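Local coordinates for axin interactor, dorsalization associated protein (Danio rerio, PDB 2QZQ) that acts as a ventralizing factor in the embryo, binding axin and disrupting its homodimerization to block axin-mediated JNK activation, here represented by its C-terminal C2 domain, at residues A[121-126]-A[134-139]; A[100-105]-A[125-130]; A[21-26]-A[142-147]. All blocks are in the same frame, centred on the assembly; numbering follows the deposited sequence.

Contact 1: residues A[121-126]-A[134-139]; sequences ELYKKP and LNLLTK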
loop_
_atom_site.group_PDB
_atom_site.type_symbol
_atom_site.label_atom_id
_atom_site.label_comp_id
_atom_site.label_asym_id
_atom_site.label_seq_id
_atom_site.Cartn_x
_atom_site.Cartn_y
_atom_site.Cartn_z
ATOM N N GLU A 121 1.249 -3.029 -10.003
ATOM C CA GLU A 121 2.693 -3.126 -10.261
ATOM C C GLU A 121 3.537 -2.286 -9.291
ATOM O O GLU A 121 3.065 -1.275 -8.717
ATOM C CB GLU A 121 2.998 -2.725 -11.724
ATOM C CG GLU A 121 2.951 -1.200 -12.002
ATOM C CD GLU A 121 1.545 -0.660 -12.296
ATOM O OE1 GLU A 121 0.542 -1.328 -11.977
ATOM O OE2 GLU A 121 1.450 0.472 -12.817
ATOM N N LEU A 122 4.797 -2.688 -9.136
ATOM C CA LEU A 122 5.711 -2.000 -8.227
ATOM C C LEU A 122 6.709 -1.133 -8.989
ATOM O O LEU A 122 7.240 -1.548 -10.025
ATOM C CB LEU A 122 6.480 -2.995 -7.342
ATOM C CG LEU A 122 5.340 -3.637 -6.506
ATOM C CD1 LEU A 122 5.439 -5.106 -6.325
ATOM C CD2 LEU A 122 5.011 -2.859 -5.259
ATOM N N TYR A 123 6.989 0.023 -8.409
ATOM C CA TYR A 123 7.961 0.956 -8.941
ATOM C C TYR A 123 9.110 1.085 -7.970
ATOM O O TYR A 123 8.909 0.979 -6.774
ATOM C CB TYR A 123 7.289 2.312 -9.180
ATOM C CG TYR A 123 6.281 2.201 -10.306
ATOM C CD1 TYR A 123 6.713 2.044 -11.625
ATOM C CD2 TYR A 123 4.911 2.174 -10.050
ATOM C CE1 TYR A 123 5.824 1.891 -12.673
ATOM C CE2 TYR A 123 3.997 2.015 -11.094
ATOM C CZ TYR A 123 4.469 1.863 -12.401
ATOM O OH TYR A 123 3.574 1.742 -13.442
ATOM N N LYS A 124 10.310 1.306 -8.498
ATOM C CA LYS A 124 11.530 1.372 -7.691
ATOM C C LYS A 124 11.527 2.613 -6.797
ATOM O O LYS A 124 11.010 3.685 -7.192
ATOM C CB LYS A 124 12.755 1.430 -8.602
ATOM C CG LYS A 124 12.969 0.257 -9.504
ATOM C CD LYS A 124 14.197 0.459 -10.364
ATOM C CE LYS A 124 14.609 -0.851 -11.079
ATOM N NZ LYS A 124 15.590 -0.609 -12.207
ATOM N N LYS A 125 12.080 2.467 -5.595
ATOM C CA LYS A 125 12.428 3.594 -4.738
ATOM C C LYS A 125 13.329 4.568 -5.523
ATOM O O LYS A 125 13.977 4.146 -6.494
ATOM C CB LYS A 125 13.177 3.108 -3.475
ATOM C CG LYS A 125 14.413 2.249 -3.740
ATOM C CD LYS A 125 15.738 3.009 -3.564
ATOM C CE LYS A 125 15.909 3.537 -2.149
ATOM N NZ LYS A 125 15.862 2.427 -1.150
ATOM N N PRO A 126 13.349 5.866 -5.134
ATOM C CA PRO A 126 12.575 6.484 -4.040
ATOM C C PRO A 126 11.120 6.714 -4.438
ATOM O O PRO A 126 10.808 6.915 -5.616
ATOM C CB PRO A 126 13.279 7.836 -3.810
ATOM C CG PRO A 126 13.914 8.165 -5.104
ATOM C CD PRO A 126 14.187 6.857 -5.844
ATOM N N LEU A 134 8.223 7.422 -12.958
ATOM C CA LEU A 134 8.128 6.027 -12.477
ATOM C C LEU A 134 9.116 5.083 -13.168
ATOM O O LEU A 134 9.230 5.070 -14.396
ATOM C CB LEU A 134 6.684 5.517 -12.648
ATOM C CG LEU A 134 5.575 6.404 -12.040
ATOM C CD1 LEU A 134 4.179 5.943 -12.413
ATOM C CD2 LEU A 134 5.721 6.479 -10.480
ATOM N N ASN A 135 9.794 4.253 -12.370
ATOM C CA ASN A 135 10.741 3.269 -12.876
ATOM C C ASN A 135 10.242 1.914 -12.415
ATOM O O ASN A 135 10.167 1.670 -11.223
ATOM C CB ASN A 135 12.137 3.563 -12.335
ATOM C CG ASN A 135 12.600 4.992 -12.665
ATOM O OD1 ASN A 135 12.827 5.814 -11.769
ATOM N ND2 ASN A 135 12.674 5.301 -13.947
ATOM N N LEU A 136 9.831 1.084 -13.365
ATOM C CA LEU A 136 9.223 -0.226 -13.046
ATOM C C LEU A 136 10.250 -1.121 -12.396
ATOM O O LEU A 136 11.379 -1.243 -12.882
ATOM C CB LEU A 136 8.665 -0.878 -14.322
ATOM C CG LEU A 136 7.833 -2.165 -14.148
ATOM C CD1 LEU A 136 6.571 -1.868 -13.368
ATOM C CD2 LEU A 136 7.450 -2.750 -15.505
ATOM N N LEU A 137 9.865 -1.774 -11.295
ATOM C CA LEU A 137 10.785 -2.670 -10.610
ATOM C C LEU A 137 11.143 -3.918 -11.445
ATOM O O LEU A 137 12.309 -4.292 -11.562
ATOM C CB LEU A 137 10.199 -3.072 -9.228
ATOM C CG LEU A 137 11.095 -3.922 -8.321
ATOM C CD1 LEU A 137 12.301 -3.161 -7.874
ATOM C CD2 LEU A 137 10.298 -4.389 -7.107
ATOM N N THR A 138 10.120 -4.576 -12.002
ATOM C CA THR A 138 10.301 -5.785 -12.767
ATOM C C THR A 138 9.166 -5.926 -13.774
ATOM O O THR A 138 8.065 -5.405 -13.563
ATOM C CB THR A 138 10.362 -7.043 -11.862
ATOM O OG1 THR A 138 10.616 -8.204 -12.678
ATOM C CG2 THR A 138 9.051 -7.240 -11.074
ATOM N N LYS A 139 9.461 -6.593 -14.887
ATOM C CA LYS A 139 8.441 -6.950 -15.870
ATOM C C LYS A 139 7.854 -8.318 -15.549
ATOM O O LYS A 139 6.860 -8.722 -16.163
ATOM C CB LYS A 139 9.024 -6.983 -17.280
ATOM C CG LYS A 139 9.212 -5.612 -17.883
ATOM C CD LYS A 139 9.110 -5.734 -19.378
ATOM C CE LYS A 139 9.360 -4.426 -19.986
ATOM N NZ LYS A 139 10.746 -3.981 -19.680
HETATM O O HOH W 1 7.503 -4.121 -10.913
HETATM O O HOH W 2 9.942 4.847 -9.509
HETATM O O HOH W 3 13.397 0.312 -13.857
HETATM O O HOH W 4 13.573 5.354 -9.055
#
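A single beta bridge, Tyr123 with Leu136, joins the end of strand 116-124 to the loop that follows it, a surface contact of the C2 domain in which the chain turns back across its own strand. The two backbones run nearly at right angles, 97° between their directions, so pairing is confined to one step. Two hydrogen bonds make it: Leu137 N donates to Leu122 O at 2.9 Å, and Lys124 N meets Asn135 O at 2.8 Å. Around this bridge the side chains close in. The Tyr123 ring takes Leu134 over one face, a CH-pi contact in which CB of Leu134 lies 3.9 Å from the centroid of the Tyr123 ring and is displaced toward the rim. At its far end Tyr123 OH donates to the anti lone pair of Glu121 OE2 at 2.6 Å; the bond tethers the hydroxyl end of the ring to a residue two positions back in the chain. In Leu136, chi1 (-172°) sets CG anti to the backbone N and chi2 (64°) places the terminal methyls, with Leu136 CD1 3.4 Å from Leu122 O and also against Tyr123 CE1. The Lys124 chain, extended beyond CG, packs its CG 3.8 Å from Leu137 CD1. Its ammonium reaches Leu136 O through a water, and a second water ties Lys124 O to Asn135 N, while a third links Leu122 O with Thr138 N. The polar backbone of the crossing is therefore served by solvent as well as by direct bonds. Leu122 and Leu137 both touch Leu25, and Leu137 also touches Cys104; Tyr123 and Leu134 pack on Phe105 of strand 99-109, the sheet neighbour of strand 116-124.

Contact 2: residues A[100-105]-A[125-130]; sequences TSTKCF and KPTDFK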
loop_
_atom_site.group_PDB
_atom_site.type_symbol
_atom_site.label_atom_id
_atom_site.label_comp_id
_atom_site.label_asym_id
_atom_site.label_seq_id
_atom_site.Cartn_x
_atom_site.Cartn_y
_atom_site.Cartn_z
ATOM N N THR A 100 16.129 0.701 8.021
ATOM C CA THR A 100 14.983 0.365 7.170
ATOM C C THR A 100 14.992 1.168 5.876
ATOM O O THR A 100 15.207 2.381 5.885
ATOM C CB THR A 100 13.691 0.654 7.917
ATOM O OG1 THR A 100 13.634 -0.207 9.054
ATOM C CG2 THR A 100 12.424 0.394 7.004
ATOM N N SER A 101 14.762 0.474 4.764
ATOM C CA SER A 101 14.842 1.061 3.437
ATOM C C SER A 101 13.471 0.826 2.790
ATOM O O SER A 101 12.825 -0.181 3.051
ATOM C CB SER A 101 15.938 0.359 2.633
ATOM O OG SER A 101 15.973 0.739 1.246
ATOM N N THR A 102 13.028 1.793 2.001
ATOM C CA THR A 102 11.893 1.608 1.108
ATOM C C THR A 102 12.458 0.977 -0.158
ATOM O O THR A 102 13.359 1.522 -0.770
ATOM C CB THR A 102 11.253 2.939 0.741
ATOM O OG1 THR A 102 10.853 3.613 1.934
ATOM C CG2 THR A 102 10.033 2.704 -0.131
ATOM N N LYS A 103 11.961 -0.197 -0.518
ATOM C CA LYS A 103 12.436 -0.912 -1.691
ATOM C C LYS A 103 11.677 -0.458 -2.922
ATOM O O LYS A 103 12.239 -0.257 -4.003
ATOM C CB LYS A 103 12.151 -2.395 -1.483
ATOM C CG LYS A 103 12.650 -3.323 -2.597
ATOM C CD LYS A 103 12.446 -4.768 -2.106
ATOM C CE LYS A 103 12.984 -5.763 -3.074
ATOM N NZ LYS A 103 14.477 -5.735 -2.984
ATOM N N CYS A 104 10.369 -0.321 -2.763
ATOM C CA CYS A 104 9.512 -0.074 -3.925
ATOM C C CYS A 104 8.162 0.390 -3.430
ATOM O O CYS A 104 7.880 0.347 -2.231
ATOM C CB CYS A 104 9.388 -1.361 -4.759
ATOM S SG CYS A 104 8.749 -2.802 -3.804
ATOM N N PHE A 105 7.336 0.867 -4.357
ATOM C CA PHE A 105 6.010 1.340 -4.009
ATOM C C PHE A 105 4.981 1.046 -5.113
ATOM O O PHE A 105 5.312 0.784 -6.284
ATOM C CB PHE A 105 6.034 2.836 -3.691
ATOM C CG PHE A 105 6.321 3.716 -4.906
ATOM C CD1 PHE A 105 7.619 3.897 -5.363
ATOM C CD2 PHE A 105 5.279 4.338 -5.587
ATOM C CE1 PHE A 105 7.885 4.712 -6.463
ATOM C CE2 PHE A 105 5.522 5.167 -6.704
ATOM C CZ PHE A 105 6.818 5.349 -7.149
ATOM N N LYS A 125 12.080 2.467 -5.595
ATOM C CA LYS A 125 12.428 3.594 -4.738
ATOM C C LYS A 125 13.329 4.568 -5.523
ATOM O O LYS A 125 13.977 4.146 -6.494
ATOM C CB LYS A 125 13.177 3.108 -3.475
ATOM C CG LYS A 125 14.413 2.249 -3.740
ATOM C CD LYS A 125 15.738 3.009 -3.564
ATOM C CE LYS A 125 15.909 3.537 -2.149
ATOM N NZ LYS A 125 15.862 2.427 -1.150
ATOM N N PRO A 126 13.349 5.866 -5.134
ATOM C CA PRO A 126 12.575 6.484 -4.040
ATOM C C PRO A 126 11.120 6.714 -4.438
ATOM O O PRO A 126 10.808 6.915 -5.616
ATOM C CB PRO A 126 13.279 7.836 -3.810
ATOM C CG PRO A 126 13.914 8.165 -5.104
ATOM C CD PRO A 126 14.187 6.857 -5.844
ATOM N N THR A 127 10.233 6.673 -3.461
ATOM C CA THR A 127 8.814 6.884 -3.741
ATOM C C THR A 127 8.618 8.276 -4.328
ATOM O O THR A 127 9.139 9.262 -3.785
ATOM C CB THR A 127 7.967 6.696 -2.486
ATOM O OG1 THR A 127 8.268 5.414 -1.915
ATOM C CG2 THR A 127 6.463 6.712 -2.840
ATOM N N ASP A 128 7.889 8.357 -5.442
ATOM C CA ASP A 128 7.459 9.653 -5.942
ATOM C C ASP A 128 6.003 9.779 -5.582
ATOM O O ASP A 128 5.138 9.183 -6.248
ATOM C CB ASP A 128 7.655 9.751 -7.455
ATOM C CG ASP A 128 7.244 11.125 -8.028
ATOM O OD1 ASP A 128 6.767 12.009 -7.293
ATOM O OD2 ASP A 128 7.385 11.300 -9.244
ATOM N N PHE A 129 5.739 10.540 -4.512
ATOM C CA PHE A 129 4.396 10.771 -4.029
ATOM C C PHE A 129 3.538 11.647 -4.932
ATOM O O PHE A 129 2.334 11.734 -4.742
ATOM C CB PHE A 129 4.422 11.321 -2.600
ATOM C CG PHE A 129 4.856 10.306 -1.564
ATOM C CD1 PHE A 129 4.133 9.136 -1.367
ATOM C CD2 PHE A 129 5.988 10.534 -0.782
ATOM C CE1 PHE A 129 4.516 8.222 -0.384
ATOM C CE2 PHE A 129 6.376 9.626 0.197
ATOM C CZ PHE A 129 5.637 8.465 0.384
ATOM N N LYS A 130 4.154 12.244 -5.950
ATOM C CA LYS A 130 3.394 12.905 -7.015
ATOM C C LYS A 130 3.176 11.978 -8.223
ATOM O O LYS A 130 2.434 12.338 -9.146
ATOM C CB LYS A 130 4.095 14.196 -7.440
ATOM C CG LYS A 130 4.113 15.274 -6.346
ATOM C CD LYS A 130 4.975 16.413 -6.788
ATOM C CE LYS A 130 5.126 17.434 -5.676
ATOM N NZ LYS A 130 6.063 18.494 -6.105
#
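Lys125 N donates to Lys103 O at 3.2 Å, where the loop leaving strand 116-124 passes strand 99-109 with 53° between the directions of the touching parts. Lys125 then adds a second grip with its side chain. CG sits between the backbone N and the carbonyl carbon (chi1 54°), and further bends along the chain curl it over the strand, bringing Lys125 NZ to Thr102 O at 2.7 Å. The aliphatic part follows the same carbonyls, with Lys125 CG 3.2 Å from Thr102 O. One lysine thus binds two successive carbonyls of the strand, one through its backbone and one through its ammonium. A cis peptide bond before Pro126 follows this anchored lysine as the chain leaves the strand. In the antiparallel sheet of this C2 domain, strands 99-109 and 116-124 are neighbours, and the contact carries their association past the end of the second strand into the loop that leads toward strand 144-151. Further along, Thr127 lies over one face of the Phe105 ring: its CG2 is 3.9 Å from the centroid of the Phe105 ring in a CH-pi contact, set toward the rim, and Thr127 CA approaches the same face. The methyl is shared, since the Phe129 ring also receives Thr127 CG2 over a face. Thr127 OG1, 3.7 Å from Thr102 CG2, has its hydrogen-bonding partner in Glu89 of strand 85-94. Phe129 meets the ring of Phe87 edge-to-face and Lys41 in a cation-pi contact. Asp128 N comes within 3.6 Å of Phe105 CZ, and the carboxylate of Asp128 closes an Asx turn, its OD1 accepting from Lys130 N at 2.9 Å.

Contact 3: residues A[21-26]-A[142-147]; sequences EKIGLK and LYLHLN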
loop_
_atom_site.group_PDB
_atom_site.type_symbol
_atom_site.label_atom_id
_atom_site.label_comp_id
_atom_site.label_asym_id
_atom_site.label_seq_id
_atom_site.Cartn_x
_atom_site.Cartn_y
_atom_site.Cartn_z
ATOM N N GLU A 21 -3.094 -8.703 0.614
ATOM C CA GLU A 21 -3.017 -10.153 0.600
ATOM C C GLU A 21 -1.569 -10.575 0.597
ATOM O O GLU A 21 -1.115 -11.240 1.508
ATOM C CB GLU A 21 -3.779 -10.729 -0.596
ATOM C CG GLU A 21 -5.263 -10.310 -0.542
ATOM C CD GLU A 21 -6.110 -10.813 -1.710
ATOM O OE1 GLU A 21 -5.558 -11.133 -2.778
ATOM O OE2 GLU A 21 -7.351 -10.869 -1.543
ATOM N N LYS A 22 -0.845 -10.177 -0.441
ATOM C CA LYS A 22 0.542 -10.585 -0.578
ATOM C C LYS A 22 1.231 -9.635 -1.547
ATOM O O LYS A 22 0.563 -8.896 -2.267
ATOM C CB LYS A 22 0.635 -12.020 -1.075
ATOM C CG LYS A 22 0.255 -12.224 -2.526
ATOM C CD LYS A 22 0.159 -13.694 -2.866
ATOM C CE LYS A 22 -0.479 -13.868 -4.242
ATOM N NZ LYS A 22 -0.482 -15.290 -4.669
ATOM N N ILE A 23 2.559 -9.659 -1.534
ATOM C CA ILE A 23 3.339 -8.915 -2.499
ATOM C C ILE A 23 4.357 -9.850 -3.146
ATOM O O ILE A 23 5.078 -10.592 -2.451
ATOM C CB ILE A 23 3.988 -7.629 -1.888
ATOM C CG1 ILE A 23 4.688 -6.794 -2.988
ATOM C CG2 ILE A 23 4.956 -7.948 -0.759
ATOM C CD1 ILE A 23 5.268 -5.457 -2.443
ATOM N N GLY A 24 4.378 -9.831 -4.475
ATOM C CA GLY A 24 5.364 -10.549 -5.269
ATOM C C GLY A 24 6.611 -9.710 -5.457
ATOM O O GLY A 24 6.537 -8.522 -5.844
ATOM N N LEU A 25 7.756 -10.320 -5.175
ATOM C CA LEU A 25 9.055 -9.679 -5.365
ATOM C C LEU A 25 10.060 -10.762 -5.767
ATOM O O LEU A 25 10.019 -11.883 -5.254
ATOM C CB LEU A 25 9.500 -8.966 -4.070
ATOM C CG LEU A 25 8.653 -7.814 -3.499
ATOM C CD1 LEU A 25 9.029 -7.486 -2.026
ATOM C CD2 LEU A 25 8.768 -6.558 -4.326
ATOM N N LYS A 26 10.944 -10.459 -6.709
ATOM C CA LYS A 26 11.885 -11.475 -7.184
ATOM C C LYS A 26 12.715 -12.010 -6.005
ATOM O O LYS A 26 13.086 -13.165 -5.969
ATOM C CB LYS A 26 12.825 -10.889 -8.250
ATOM C CG LYS A 26 12.205 -10.740 -9.636
ATOM C CD LYS A 26 12.615 -9.420 -10.328
ATOM C CE LYS A 26 13.826 -9.553 -11.242
ATOM N NZ LYS A 26 13.666 -8.631 -12.439
ATOM N N LEU A 142 5.009 -10.210 -10.872
ATOM C CA LEU A 142 5.110 -10.143 -9.425
ATOM C C LEU A 142 4.552 -8.798 -8.996
ATOM O O LEU A 142 5.167 -7.737 -9.248
ATOM C CB LEU A 142 6.587 -10.298 -8.988
ATOM C CG LEU A 142 7.177 -11.669 -9.315
ATOM C CD1 LEU A 142 8.726 -11.637 -9.170
ATOM C CD2 LEU A 142 6.546 -12.754 -8.420
ATOM N N TYR A 143 3.376 -8.852 -8.386
ATOM C CA TYR A 143 2.544 -7.679 -8.102
ATOM C C TYR A 143 2.201 -7.570 -6.631
ATOM O O TYR A 143 2.359 -8.522 -5.864
ATOM C CB TYR A 143 1.211 -7.812 -8.863
ATOM C CG TYR A 143 1.324 -7.819 -10.378
ATOM C CD1 TYR A 143 1.508 -6.625 -11.071
ATOM C CD2 TYR A 143 1.170 -9.000 -11.110
ATOM C CE1 TYR A 143 1.590 -6.593 -12.446
ATOM C CE2 TYR A 143 1.263 -8.992 -12.502
ATOM C CZ TYR A 143 1.468 -7.776 -13.159
ATOM O OH TYR A 143 1.537 -7.709 -14.519
ATOM N N LEU A 144 1.678 -6.423 -6.244
ATOM C CA LEU A 144 0.959 -6.295 -4.978
ATOM C C LEU A 144 -0.497 -6.727 -5.207
ATOM O O LEU A 144 -1.176 -6.189 -6.083
ATOM C CB LEU A 144 1.019 -4.845 -4.482
ATOM C CG LEU A 144 0.272 -4.497 -3.195
ATOM C CD1 LEU A 144 0.899 -5.197 -1.950
ATOM C CD2 LEU A 144 0.194 -2.984 -3.020
ATOM N N HIS A 145 -0.963 -7.691 -4.408
ATOM C CA HIS A 145 -2.330 -8.233 -4.539
ATOM C C HIS A 145 -3.152 -7.709 -3.397
ATOM O O HIS A 145 -2.805 -7.941 -2.224
ATOM C CB HIS A 145 -2.321 -9.748 -4.432
ATOM C CG HIS A 145 -1.745 -10.444 -5.621
ATOM N ND1 HIS A 145 -0.397 -10.440 -5.914
ATOM C CD2 HIS A 145 -2.333 -11.191 -6.580
ATOM C CE1 HIS A 145 -0.180 -11.148 -7.010
ATOM N NE2 HIS A 145 -1.340 -11.619 -7.427
ATOM N N LEU A 146 -4.215 -6.970 -3.738
ATOM C CA LEU A 146 -5.154 -6.408 -2.768
ATOM C C LEU A 146 -6.581 -6.902 -3.002
ATOM O O LEU A 146 -6.923 -7.366 -4.106
ATOM C CB LEU A 146 -5.187 -4.868 -2.827
ATOM C CG LEU A 146 -3.878 -4.069 -2.828
ATOM C CD1 LEU A 146 -4.153 -2.590 -3.100
ATOM C CD2 LEU A 146 -3.159 -4.286 -1.511
ATOM N N ASN A 147 -7.393 -6.801 -1.953
ATOM C CA ASN A 147 -8.863 -6.925 -2.085
ATOM C C ASN A 147 -9.492 -5.669 -1.527
ATOM O O ASN A 147 -9.157 -5.249 -0.410
ATOM C CB ASN A 147 -9.406 -8.181 -1.381
ATOM C CG ASN A 147 -10.872 -8.461 -1.722
ATOM O OD1 ASN A 147 -11.243 -8.460 -2.874
ATOM N ND2 ASN A 147 -11.698 -8.680 -0.708
HETATM O O HOH W 5 -6.025 -9.876 -5.357
HETATM O O HOH W 6 7.809 -7.247 -7.922
#
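The imidazole of His145 carries Lys22 on one face: CE of Lys22 stands over the ring centre, 3.8 Å from the centroid of His145 and only 5° off the normal, a CH-pi contact. The two side chains run side by side and point the same way. The Glu21 side chain crosses His145 at about a right angle, its carboxylate plane 15° from that of the imidazole, with Glu21 OE1 3.9 Å from His145 CB, and a water joins Glu21 OE1 to Leu146 O.

Strands 21-24 and 144-147 are antiparallel, and Lys22 and His145 form a hydrogen-bonded pair, His145 N donating to Lys22 O at 2.9 Å. A classic beta bulge sets Glu21 and Lys22 together against His145: Glu21 N binds His145 O at 3.0 Å, while Lys22 N makes only a weak bond to the same oxygen. Ile23 and Leu144 meet on the opposite face, and Gly24 N donates to Tyr143 O at 2.8 Å. Leu142 CB packs on the Gly24 carbonyl carbon.

An alanine at His145 would probably leave the Lys22 chain without the flat surface it lies on and let its end turn more freely. Tyr64 gives the Lys22 ammonium a cation-pi partner, so the contact implies a lysine whose chain rests on one aromatic while its charge addresses another.

How the contacts relate
All three contacts lie on or beside neighbouring antiparallel strands of the C2 beta sandwich, and their order along the chain is nested: contact 3 closes the longest loop, between strands 15-24 and 144-151, and holds contacts 1 and 2 inside it. Contacts 1 and 2, their centres about 9 Å apart, share Lys125 and Pro126, and Tyr123 N probably bonds Phe105 O between them. The centre of contact 3 lies about 13 Å from that of contact 1 and about 16 Å from that of contact 2. The loop after strand 116-124 is thereby tied to its own strand, to strand 99-109 and to the residues just after strand 15-24; segment 21-26 falls in a region thought, by similarity, to bind axin.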